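Local structure of phenylalanine hydroxylase (Colwellia psychrerythraea, 2V27) at residues 141-146 / 157-162; 166-171 / 182-187; 177-182 / 193-198; 210-215 / 252-257. The protein probably catalyses the iron- and tetrahydrobiopterin-dependent hydroxylation of L-phenylalanine to L-tyrosine by molecular oxygen. All coordinates share one frame; numbering follows the deposited sequence. Where two conformers were deposited one is given.

Contact 1 (141-146 / 157-162)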
# COMPACT_ATOMS: atom_id res chain seq x y z
N GLU B 141 7.03 -23.85 -17.05
CA GLU B 141 6.95 -25.29 -16.79
C GLU B 141 7.95 -25.73 -15.69
O GLU B 141 7.57 -26.53 -14.80
CB GLU B 141 7.24 -26.03 -18.10
CG GLU B 141 7.18 -27.57 -17.98
CD GLU B 141 7.65 -28.27 -19.24
OE1 GLU B 141 7.97 -27.60 -20.23
OE2 GLU B 141 7.65 -29.53 -19.24
N ALA B 142 9.18 -25.27 -15.78
CA ALA B 142 10.21 -25.65 -14.80
C ALA B 142 9.79 -25.14 -13.42
O ALA B 142 9.98 -25.83 -12.39
CB ALA B 142 11.54 -25.06 -15.19
N TYR B 143 9.17 -23.95 -13.36
CA TYR B 143 8.74 -23.40 -12.09
C TYR B 143 7.69 -24.35 -11.49
O TYR B 143 7.68 -24.68 -10.28
CB TYR B 143 8.21 -21.97 -12.30
CG TYR B 143 7.52 -21.48 -11.07
CD1 TYR B 143 8.27 -20.85 -10.04
CD2 TYR B 143 6.13 -21.64 -10.86
CE1 TYR B 143 7.67 -20.39 -8.86
CE2 TYR B 143 5.51 -21.17 -9.66
CZ TYR B 143 6.31 -20.55 -8.63
OH TYR B 143 5.76 -20.13 -7.46
N GLY B 144 6.74 -24.80 -12.32
CA GLY B 144 5.74 -25.73 -11.85
C GLY B 144 6.41 -27.00 -11.29
O GLY B 144 6.02 -27.47 -10.22
N LYS B 145 7.41 -27.52 -12.00
CA LYS B 145 8.11 -28.71 -11.50
C LYS B 145 8.82 -28.45 -10.15
O LYS B 145 8.88 -29.35 -9.33
CB LYS B 145 9.06 -29.24 -12.55
CG LYS B 145 8.29 -29.86 -13.70
CD LYS B 145 9.24 -30.20 -14.85
CE LYS B 145 8.52 -30.91 -16.02
NZ LYS B 145 9.38 -31.07 -17.27
N MET B 146 9.35 -27.24 -9.95
CA MET B 146 10.03 -26.90 -8.70
C MET B 146 9.12 -27.06 -7.48
O MET B 146 9.59 -27.49 -6.43
CB MET B 146 10.56 -25.46 -8.73
CG MET B 146 11.61 -25.11 -9.73
SD MET B 146 11.84 -23.30 -9.64
CE MET B 146 12.68 -23.11 -11.20
N PHE B 157 8.99 -19.30 -0.85
CA PHE B 157 10.14 -18.79 -1.60
C PHE B 157 9.90 -18.88 -3.08
O PHE B 157 10.27 -17.97 -3.81
CB PHE B 157 11.41 -19.57 -1.20
CG PHE B 157 12.02 -19.09 0.11
CD1 PHE B 157 13.01 -18.10 0.09
CD2 PHE B 157 11.56 -19.58 1.35
CE1 PHE B 157 13.57 -17.59 1.31
CE2 PHE B 157 12.10 -19.08 2.55
CZ PHE B 157 13.11 -18.11 2.52
N LEU B 158 9.28 -19.98 -3.53
CA LEU B 158 8.97 -20.13 -4.94
C LEU B 158 7.97 -19.03 -5.37
O LEU B 158 8.19 -18.39 -6.38
CB LEU B 158 8.39 -21.55 -5.17
CG LEU B 158 9.42 -22.67 -5.00
CD1 LEU B 158 8.75 -24.06 -5.24
CD2 LEU B 158 10.56 -22.41 -5.97
N ALA B 159 6.90 -18.83 -4.62
CA ALA B 159 5.94 -17.75 -4.94
C ALA B 159 6.61 -16.35 -5.06
O ALA B 159 6.18 -15.54 -5.89
CB ALA B 159 4.78 -17.72 -3.92
N ARG B 160 7.65 -16.12 -4.27
CA ARG B 160 8.38 -14.87 -4.24
C ARG B 160 9.16 -14.74 -5.57
O ARG B 160 9.15 -13.68 -6.25
CB ARG B 160 9.32 -14.81 -3.00
CG ARG B 160 10.23 -13.61 -2.92
CD ARG B 160 11.04 -13.67 -1.61
NE ARG B 160 10.19 -13.54 -0.42
CZ ARG B 160 10.20 -14.40 0.59
NH1 ARG B 160 11.05 -15.44 0.59
NH2 ARG B 160 9.33 -14.21 1.58
N LEU B 161 9.80 -15.84 -5.98
CA LEU B 161 10.47 -15.90 -7.27
C LEU B 161 9.48 -15.60 -8.43
O LEU B 161 9.76 -14.79 -9.32
CB LEU B 161 11.14 -17.27 -7.50
CG LEU B 161 11.80 -17.47 -8.88
CD1 LEU B 161 12.88 -16.40 -9.28
CD2 LEU B 161 12.41 -18.91 -8.96
N TYR B 162 8.30 -16.20 -8.38
CA TYR B 162 7.27 -16.05 -9.41
C TYR B 162 6.84 -14.58 -9.43
O TYR B 162 6.72 -13.96 -10.51
CB TYR B 162 6.09 -16.94 -9.01
CG TYR B 162 5.02 -17.15 -10.09
CD1 TYR B 162 5.14 -18.21 -11.00
CD2 TYR B 162 3.92 -16.30 -10.19
CE1 TYR B 162 4.19 -18.44 -11.99
CE2 TYR B 162 2.93 -16.55 -11.20
CZ TYR B 162 3.10 -17.64 -12.07
OH TYR B 162 2.22 -17.98 -13.10
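Tyr143 lays one face of its ring against Tyr162 and pushes its hydroxyl up to the backbone of the helix that carries Tyr162. Its CG, anti to the backbone N (chi1 169°), points towards helix 152-167, and the ring continues that way. Tyr162 CD1 sits over the rim of that face, 3.3 Å from Tyr143 CE2. The two side chains cross at about a right angle, yet their ring planes meet at 45°, an oblique aromatic pair. At the edge of the Tyr143 ring, OH is 3.2 Å from Leu158 O, and CE1 lies 3.9 Å from Leu158 CB. Packing is looser on the other flank. There Met146 SD reaches Leu158 CD2 at 4.0 Å and Leu161 CD2 only at 4.5 Å. Further round helix 134-147, on its solvent side, Lys145 NZ forms a salt bridge with Glu141 OE2 and takes no part in joining the helices. An alanine in place of Tyr143 would probably open a gap between the two helices and leave the Tyr162 ring, close to the iron site, freer to shift. The two segments make an antiparallel helical hairpin, their axes 10.9 Å apart at closest approach. Around it, Leu95 of helix 88-96 touches both tyrosines, Met146 touches Ile244 of helix 241-254, and Val210 of helix 207-211 rests on Leu161.

Contact 2 (166-171 / 182-187). With FE (Fe (III) ion), chain E.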
# COMPACT_ATOMS: atom_id res chain seq x y z
N ILE B 166 7.49 -13.71 -13.35
CA ILE B 166 6.24 -13.80 -14.12
C ILE B 166 5.24 -12.69 -13.82
O ILE B 166 4.53 -12.26 -14.77
CB ILE B 166 5.65 -15.22 -13.89
CG1 ILE B 166 6.59 -16.25 -14.61
CG2 ILE B 166 4.16 -15.34 -14.41
CD1 ILE B 166 6.30 -17.66 -14.33
N GLU B 167 5.12 -12.26 -12.55
CA GLU B 167 4.14 -11.21 -12.27
C GLU B 167 4.70 -9.78 -12.49
O GLU B 167 4.03 -8.95 -13.15
CB GLU B 167 3.45 -11.38 -10.89
CG GLU B 167 2.75 -12.72 -10.81
CD GLU B 167 1.48 -12.79 -11.70
OE1 GLU B 167 0.93 -13.90 -11.83
OE2 GLU B 167 1.00 -11.75 -12.24
N PHE B 168 5.87 -9.47 -11.93
CA PHE B 168 6.38 -8.08 -11.94
C PHE B 168 7.75 -7.88 -12.58
O PHE B 168 8.43 -6.88 -12.33
CB PHE B 168 6.31 -7.48 -10.50
CG PHE B 168 4.90 -7.15 -10.11
CD1 PHE B 168 4.07 -8.12 -9.57
CD2 PHE B 168 4.36 -5.90 -10.44
CE1 PHE B 168 2.71 -7.86 -9.33
CE2 PHE B 168 3.01 -5.63 -10.20
CZ PHE B 168 2.19 -6.63 -9.64
N GLY B 169 8.15 -8.83 -13.42
CA GLY B 169 9.45 -8.73 -14.08
C GLY B 169 9.59 -7.58 -15.06
O GLY B 169 8.67 -7.27 -15.81
N LEU B 170 10.76 -6.97 -15.02
CA LEU B 170 11.12 -5.94 -15.97
C LEU B 170 12.36 -6.34 -16.75
O LEU B 170 13.10 -7.26 -16.34
CB LEU B 170 11.43 -4.61 -15.24
CG LEU B 170 10.32 -4.05 -14.33
CD1 LEU B 170 10.77 -2.69 -13.76
CD2 LEU B 170 9.02 -3.88 -15.12
N LEU B 171 12.58 -5.65 -17.86
CA LEU B 171 13.86 -5.80 -18.61
C LEU B 171 14.60 -4.47 -18.67
O LEU B 171 13.99 -3.41 -18.89
CB LEU B 171 13.65 -6.26 -20.05
CG LEU B 171 12.76 -7.47 -20.34
CD1 LEU B 171 12.79 -7.68 -21.87
CD2 LEU B 171 13.31 -8.66 -19.63
N GLY B 182 3.28 -10.12 -16.08
CA GLY B 182 1.87 -10.01 -16.47
C GLY B 182 1.00 -9.10 -15.59
O GLY B 182 0.03 -8.47 -16.05
N GLY B 183 1.39 -9.00 -14.31
CA GLY B 183 0.73 -8.10 -13.35
C GLY B 183 0.88 -6.64 -13.76
O GLY B 183 0.04 -5.79 -13.41
N VAL B 184 1.99 -6.32 -14.47
CA VAL B 184 2.25 -4.98 -14.94
C VAL B 184 1.55 -4.81 -16.29
O VAL B 184 0.85 -3.80 -16.53
CB VAL B 184 3.78 -4.74 -15.10
CG1 VAL B 184 4.04 -3.30 -15.53
CG2 VAL B 184 4.57 -5.02 -13.80
N LEU B 185 1.74 -5.80 -17.20
CA LEU B 185 1.25 -5.70 -18.60
C LEU B 185 -0.25 -5.52 -18.71
O LEU B 185 -0.71 -4.99 -19.72
CB LEU B 185 1.70 -6.97 -19.42
CG LEU B 185 3.21 -7.04 -19.72
CD1 LEU B 185 3.74 -8.42 -20.09
CD2 LEU B 185 3.56 -6.12 -20.89
N SER B 186 -1.00 -6.09 -17.77
CA SER B 186 -2.44 -6.02 -17.87
C SER B 186 -3.07 -4.82 -17.16
O SER B 186 -4.26 -4.75 -17.09
CB SER B 186 -3.08 -7.32 -17.34
OG SER B 186 -2.81 -7.46 -15.93
N SER B 187 -2.26 -3.89 -16.64
CA SER B 187 -2.76 -2.80 -15.80
C SER B 187 -2.16 -1.45 -16.21
O SER B 187 -0.96 -1.28 -16.16
CB SER B 187 -2.34 -3.03 -14.34
OG SER B 187 -2.63 -1.91 -13.52
FE FE E . -0.64 -13.15 -13.02
O HOH W 1 -1.64 -13.13 -11.00
O HOH W 2 -1.68 -14.96 -13.08
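Gly182 donates its backbone N-H to Ile166 O across 2.8 Å in a nearly straight bond (164°), joining the start of helix 182-185 to the last turn of helix 152-167. Next comes Gly183, which makes a weak hydrogen bond, 2.9 Å from its N to Glu167 O (130°). A side chain here would point at the other segment, and its first carbon would clash with Phe168 CZ and crowd Glu167 O, so the absence of CB lets the two backbones come this close. Val184 follows with an apolar contact: its CG2, beside the backbone N, meets Phe168 CD2 at 3.5 Å, approaching the ring obliquely. Ser186, just past the helix, places OG 3.0 Å from Gly182 O; the same OG is hydrogen-bonded to His122 ND1, a second-shell link to an iron ligand. Ser187 then caps the next helix, its OG bonded to Glu190 N. The backbone bonds of the two glycines bracket Glu167, whose chain bends at chi2 (-71°) and whose carboxylate grips the ferric ion with both oxygens, OE1 at 2.1 Å from the iron and OE2 at 2.3 Å. His122, His127 and two waters complete the coordination, the site of two histidines and one carboxylate found in aromatic amino acid hydroxylases. Among its neighbours, the contact lies with Ile166 against helix 134-147, Leu170 against strand 223-227, and Val184 against Ala194 of helix 188-196.

Contact 3 (177-182 / 193-198)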
# COMPACT_ATOMS: atom_id res chain seq x y z
N LEU B 177 13.90 0.75 -20.46
CA LEU B 177 13.18 -0.19 -19.59
C LEU B 177 11.97 -0.77 -20.30
O LEU B 177 11.18 -0.02 -20.93
CB LEU B 177 12.73 0.54 -18.33
CG LEU B 177 12.38 -0.24 -17.07
CD1 LEU B 177 13.63 -0.90 -16.48
CD2 LEU B 177 11.72 0.70 -16.05
N ARG B 178 11.80 -2.10 -20.17
CA ARG B 178 10.64 -2.78 -20.75
C ARG B 178 10.04 -3.68 -19.69
O ARG B 178 10.61 -3.90 -18.58
CB ARG B 178 11.00 -3.56 -22.03
CG ARG B 178 11.55 -2.70 -23.22
CD ARG B 178 10.48 -1.80 -23.79
NE ARG B 178 10.93 -1.16 -25.03
CZ ARG B 178 11.56 0.01 -25.03
NH1 ARG B 178 11.77 0.63 -23.87
NH2 ARG B 178 11.96 0.58 -26.20
N ILE B 179 8.91 -4.27 -20.05
CA ILE B 179 8.09 -5.08 -19.14
C ILE B 179 7.84 -6.50 -19.64
O ILE B 179 7.47 -6.67 -20.80
CB ILE B 179 6.67 -4.45 -18.97
CG1 ILE B 179 6.79 -2.98 -18.53
CG2 ILE B 179 5.87 -5.24 -17.91
CD1 ILE B 179 5.54 -2.18 -18.90
N TYR B 180 8.06 -7.49 -18.77
CA TYR B 180 7.60 -8.83 -19.12
C TYR B 180 6.60 -9.43 -18.12
O TYR B 180 5.91 -10.39 -18.44
CB TYR B 180 8.74 -9.82 -19.47
CG TYR B 180 9.53 -10.36 -18.30
CD1 TYR B 180 9.19 -11.61 -17.74
CD2 TYR B 180 10.56 -9.60 -17.70
CE1 TYR B 180 9.90 -12.10 -16.66
CE2 TYR B 180 11.30 -10.10 -16.62
CZ TYR B 180 10.96 -11.34 -16.09
OH TYR B 180 11.60 -11.88 -14.97
N GLY B 181 6.52 -8.83 -16.92
CA GLY B 181 5.60 -9.32 -15.88
C GLY B 181 4.12 -9.05 -16.19
O GLY B 181 3.71 -7.91 -16.48
N GLY B 182 3.28 -10.12 -16.08
CA GLY B 182 1.87 -10.01 -16.47
C GLY B 182 1.00 -9.10 -15.59
O GLY B 182 0.03 -8.47 -16.05
N TYR B 193 3.52 3.16 -13.29
CA TYR B 193 4.35 3.25 -12.09
C TYR B 193 5.68 2.53 -12.35
O TYR B 193 6.76 3.06 -12.08
CB TYR B 193 3.59 2.62 -10.93
CG TYR B 193 4.37 2.48 -9.65
CD1 TYR B 193 4.40 3.51 -8.66
CD2 TYR B 193 5.00 1.27 -9.36
CE1 TYR B 193 5.11 3.32 -7.45
CE2 TYR B 193 5.71 1.07 -8.18
CZ TYR B 193 5.76 2.10 -7.21
OH TYR B 193 6.44 1.89 -6.02
N ALA B 194 5.62 1.32 -12.94
CA ALA B 194 6.83 0.54 -13.23
C ALA B 194 7.75 1.27 -14.19
O ALA B 194 8.97 1.19 -14.02
CB ALA B 194 6.45 -0.86 -13.77
N MET B 195 7.18 2.00 -15.17
CA MET B 195 8.05 2.67 -16.14
C MET B 195 8.52 4.02 -15.65
O MET B 195 9.60 4.43 -16.03
CB MET B 195 7.30 2.86 -17.46
CG MET B 195 6.99 1.51 -18.15
SD MET B 195 8.47 0.57 -18.65
CE MET B 195 8.79 -0.47 -17.21
N ASN B 196 7.67 4.71 -14.90
CA ASN B 196 7.87 6.15 -14.71
C ASN B 196 8.18 6.62 -13.28
O ASN B 196 8.65 7.75 -13.11
CB ASN B 196 6.68 6.95 -15.24
CG ASN B 196 6.54 6.79 -16.73
OD1 ASN B 196 7.52 6.89 -17.44
ND2 ASN B 196 5.34 6.47 -17.19
N ASN B 197 7.85 5.79 -12.28
CA ASN B 197 7.96 6.30 -10.91
C ASN B 197 9.43 6.42 -10.60
O ASN B 197 10.17 5.45 -10.76
CB ASN B 197 7.27 5.37 -9.90
CG ASN B 197 7.35 5.95 -8.48
OD1 ASN B 197 8.41 5.90 -7.85
ND2 ASN B 197 6.31 6.61 -8.06
N THR B 198 9.89 7.60 -10.15
CA THR B 198 11.32 7.73 -10.13
C THR B 198 11.98 7.23 -8.82
O THR B 198 13.18 6.98 -8.80
CB THR B 198 11.83 9.13 -10.59
OG1 THR B 198 11.41 10.07 -9.63
CG2 THR B 198 11.24 9.52 -11.95
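Met195 reaches from helix 188-196 to strand 176-179 with its methyl group, which meets Ile179 and Leu177. The contact is chiefly apolar. Met195 CE lies 3.5 Å from Ile179 CG1, a tight pair, while SD stands 4.0 Å from Ile179 CD1 and packs 3.6 Å from Leu177 O. Bends at chi2 (-63°) and chi3 (91°) fold the methionine, the second of them placing CE against the strand. Leu177 CD2 also approaches CE, but this leucine was deposited in two conformers and the closeness of that touch is doubtful. Strand 176-179 is an outermost strand, within this chain, of a mixed sheet, paired antiparallel with strand 170-173 as a beta-hairpin; helix 188-196 packs over it, and Leu170 of the partner strand touches Met195 as well. An alanine in place of Met195 would probably open a gap over Ile179 and leave its CG1 and CD1 without their partner on the helix. Polar groups lie at the margins. Arg178 NH1 donates to Leu177 O at 3.1 Å from above the carbonyl plane. Ala194 O accepts from Arg202 NH2, and beyond the helix Thr198 N bonds to Asp199 OD2 of a second copy of the chain in the crystal assembly.

Contact 4 (210-215 / 252-257)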
# COMPACT_ATOMS: atom_id res chain seq x y z
N VAL B 210 16.50 -12.05 -4.94
CA VAL B 210 15.05 -12.19 -5.17
C VAL B 210 14.46 -13.09 -4.10
O VAL B 210 13.48 -12.71 -3.46
CB VAL B 210 14.76 -12.78 -6.57
CG1 VAL B 210 13.26 -13.31 -6.69
CG2 VAL B 210 15.06 -11.79 -7.62
N LEU B 211 15.07 -14.25 -3.83
CA LEU B 211 14.52 -15.16 -2.82
C LEU B 211 14.48 -14.54 -1.38
O LEU B 211 13.71 -14.97 -0.53
CB LEU B 211 15.37 -16.46 -2.78
CG LEU B 211 15.19 -17.37 -4.01
CD1 LEU B 211 16.26 -18.45 -3.99
CD2 LEU B 211 13.78 -17.98 -4.11
N ARG B 212 15.36 -13.55 -1.16
CA ARG B 212 15.46 -12.87 0.14
C ARG B 212 14.57 -11.62 0.28
O ARG B 212 14.61 -10.97 1.32
CB ARG B 212 16.90 -12.46 0.39
CG ARG B 212 17.77 -13.73 0.70
CD ARG B 212 19.25 -13.35 0.91
NE ARG B 212 19.35 -12.68 2.19
CZ ARG B 212 19.80 -11.44 2.40
NH1 ARG B 212 20.31 -10.67 1.40
NH2 ARG B 212 19.72 -10.96 3.63
N THR B 213 13.80 -11.26 -0.75
CA THR B 213 13.09 -9.95 -0.72
C THR B 213 11.64 -10.09 -0.19
O THR B 213 10.80 -10.69 -0.85
CB THR B 213 13.07 -9.34 -2.15
OG1 THR B 213 14.41 -9.15 -2.63
CG2 THR B 213 12.36 -7.96 -2.11
N PRO B 214 11.33 -9.50 0.97
CA PRO B 214 9.91 -9.53 1.45
C PRO B 214 9.07 -8.72 0.49
O PRO B 214 9.56 -7.72 -0.12
CB PRO B 214 9.93 -8.76 2.78
CG PRO B 214 11.27 -8.22 2.91
CD PRO B 214 12.24 -8.77 1.87
N TYR B 215 7.83 -9.11 0.31
CA TYR B 215 6.95 -8.29 -0.57
C TYR B 215 5.52 -8.44 -0.07
O TYR B 215 5.17 -9.34 0.71
CB TYR B 215 7.02 -8.77 -2.03
CG TYR B 215 6.44 -10.11 -2.28
CD1 TYR B 215 5.18 -10.27 -2.89
CD2 TYR B 215 7.16 -11.27 -1.92
CE1 TYR B 215 4.65 -11.55 -3.11
CE2 TYR B 215 6.64 -12.54 -2.13
CZ TYR B 215 5.40 -12.67 -2.72
OH TYR B 215 4.83 -13.91 -2.94
N GLU B 252 17.61 -18.74 3.50
CA GLU B 252 17.23 -18.89 4.84
C GLU B 252 18.40 -18.73 5.82
O GLU B 252 18.26 -18.07 6.85
CB GLU B 252 16.52 -20.22 5.03
CG GLU B 252 15.07 -20.16 4.62
CD GLU B 252 14.30 -21.42 4.94
OE1 GLU B 252 13.16 -21.34 5.50
OE2 GLU B 252 14.85 -22.49 4.62
N ALA B 253 19.57 -19.29 5.47
CA ALA B 253 20.77 -19.10 6.30
C ALA B 253 21.11 -17.59 6.46
O ALA B 253 21.57 -17.16 7.51
CB ALA B 253 21.94 -19.82 5.68
N LEU B 254 20.94 -16.81 5.39
CA LEU B 254 21.22 -15.37 5.43
C LEU B 254 20.10 -14.56 6.06
O LEU B 254 20.34 -13.47 6.57
CB LEU B 254 21.47 -14.88 4.01
CG LEU B 254 22.80 -15.36 3.39
CD1 LEU B 254 22.78 -15.15 1.91
CD2 LEU B 254 24.01 -14.63 4.04
N GLY B 255 18.90 -15.13 6.02
CA GLY B 255 17.66 -14.45 6.45
C GLY B 255 17.16 -13.49 5.36
O GLY B 255 17.89 -13.11 4.44
N LEU B 256 15.91 -13.10 5.50
CA LEU B 256 15.34 -12.14 4.56
C LEU B 256 16.07 -10.82 4.63
O LEU B 256 16.52 -10.40 5.69
CB LEU B 256 13.87 -11.90 4.86
CG LEU B 256 12.91 -13.08 4.66
CD1 LEU B 256 11.48 -12.68 5.08
CD2 LEU B 256 12.93 -13.61 3.24
N HIS B 257 16.12 -10.12 3.50
CA HIS B 257 16.51 -8.72 3.47
C HIS B 257 15.62 -7.95 4.43
O HIS B 257 14.43 -8.30 4.63
CB HIS B 257 16.22 -8.10 2.09
CG HIS B 257 17.27 -8.31 1.05
ND1 HIS B 257 18.54 -7.78 1.19
CD2 HIS B 257 17.22 -8.87 -0.20
CE1 HIS B 257 19.24 -8.05 0.09
NE2 HIS B 257 18.47 -8.72 -0.75
O HOH W 3 20.53 -7.82 3.62
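Arg212 crosses His257 at about a right angle and grips Gly255 O. Its CB lies 3.7 Å from His257 CD2, CG is 3.8 Å from Gly255 O, and CD approaches Leu254 CD1 at 4.1 Å. At chi3 (72°) the chain bends and brings NE 2.7 Å from Gly255 O, nearly in line with the carbonyl. NH2 donates to the same Gly255 O at 2.9 Å, so the guanidinium holds one oxygen side-on with two nitrogens. NH1 instead stands over the rim of one face of the His257 ring, 3.1 Å from CE1, the two planes turned 48° apart. A water in the guanidinium plane accepts from NH2 and is also hydrogen-bonded to His257 ND1. The arginine backbone adds a further tie, for His257 N donates to Arg212 O at 2.8 Å. Gly255, at positive phi, turns the chain out of helix 241-254 and presents the gripped carbonyl, so the C-terminal end of that helix is tied to the residues just after helix 207-211. His257 NE2 binds Asp209 OD1 in the shorter helix, and Thr213 OG1 binds Tyr225 OH of strand 223-227. Leu211 packs on Leu247 and Ala251 of helix 241-254, while Thr213 touches Phe164 of helix 152-167.

In the fold
From the N terminus, contact 1 comes first and closes the turn between helices 134-147 and 152-167. The second of these helices runs on into contact 2, where Tyr162 O is probably bonded to Glu167 N. Contact 2 spans the hairpin of strands 170-173 and 176-179. Contact 3 opens inside that loop and closes beyond it, so the two cross, sharing Gly182, and tie the sheet to helices 182-185 and 188-196, contact 2 at the iron itself. Contact 4 follows separately and closes a longer loop of 36 residues that includes strand 223-227, joining helices 207-211 and 241-254. Arg160 NH1, probably bonded to Leu211 O, links contact 4 back to contact 1.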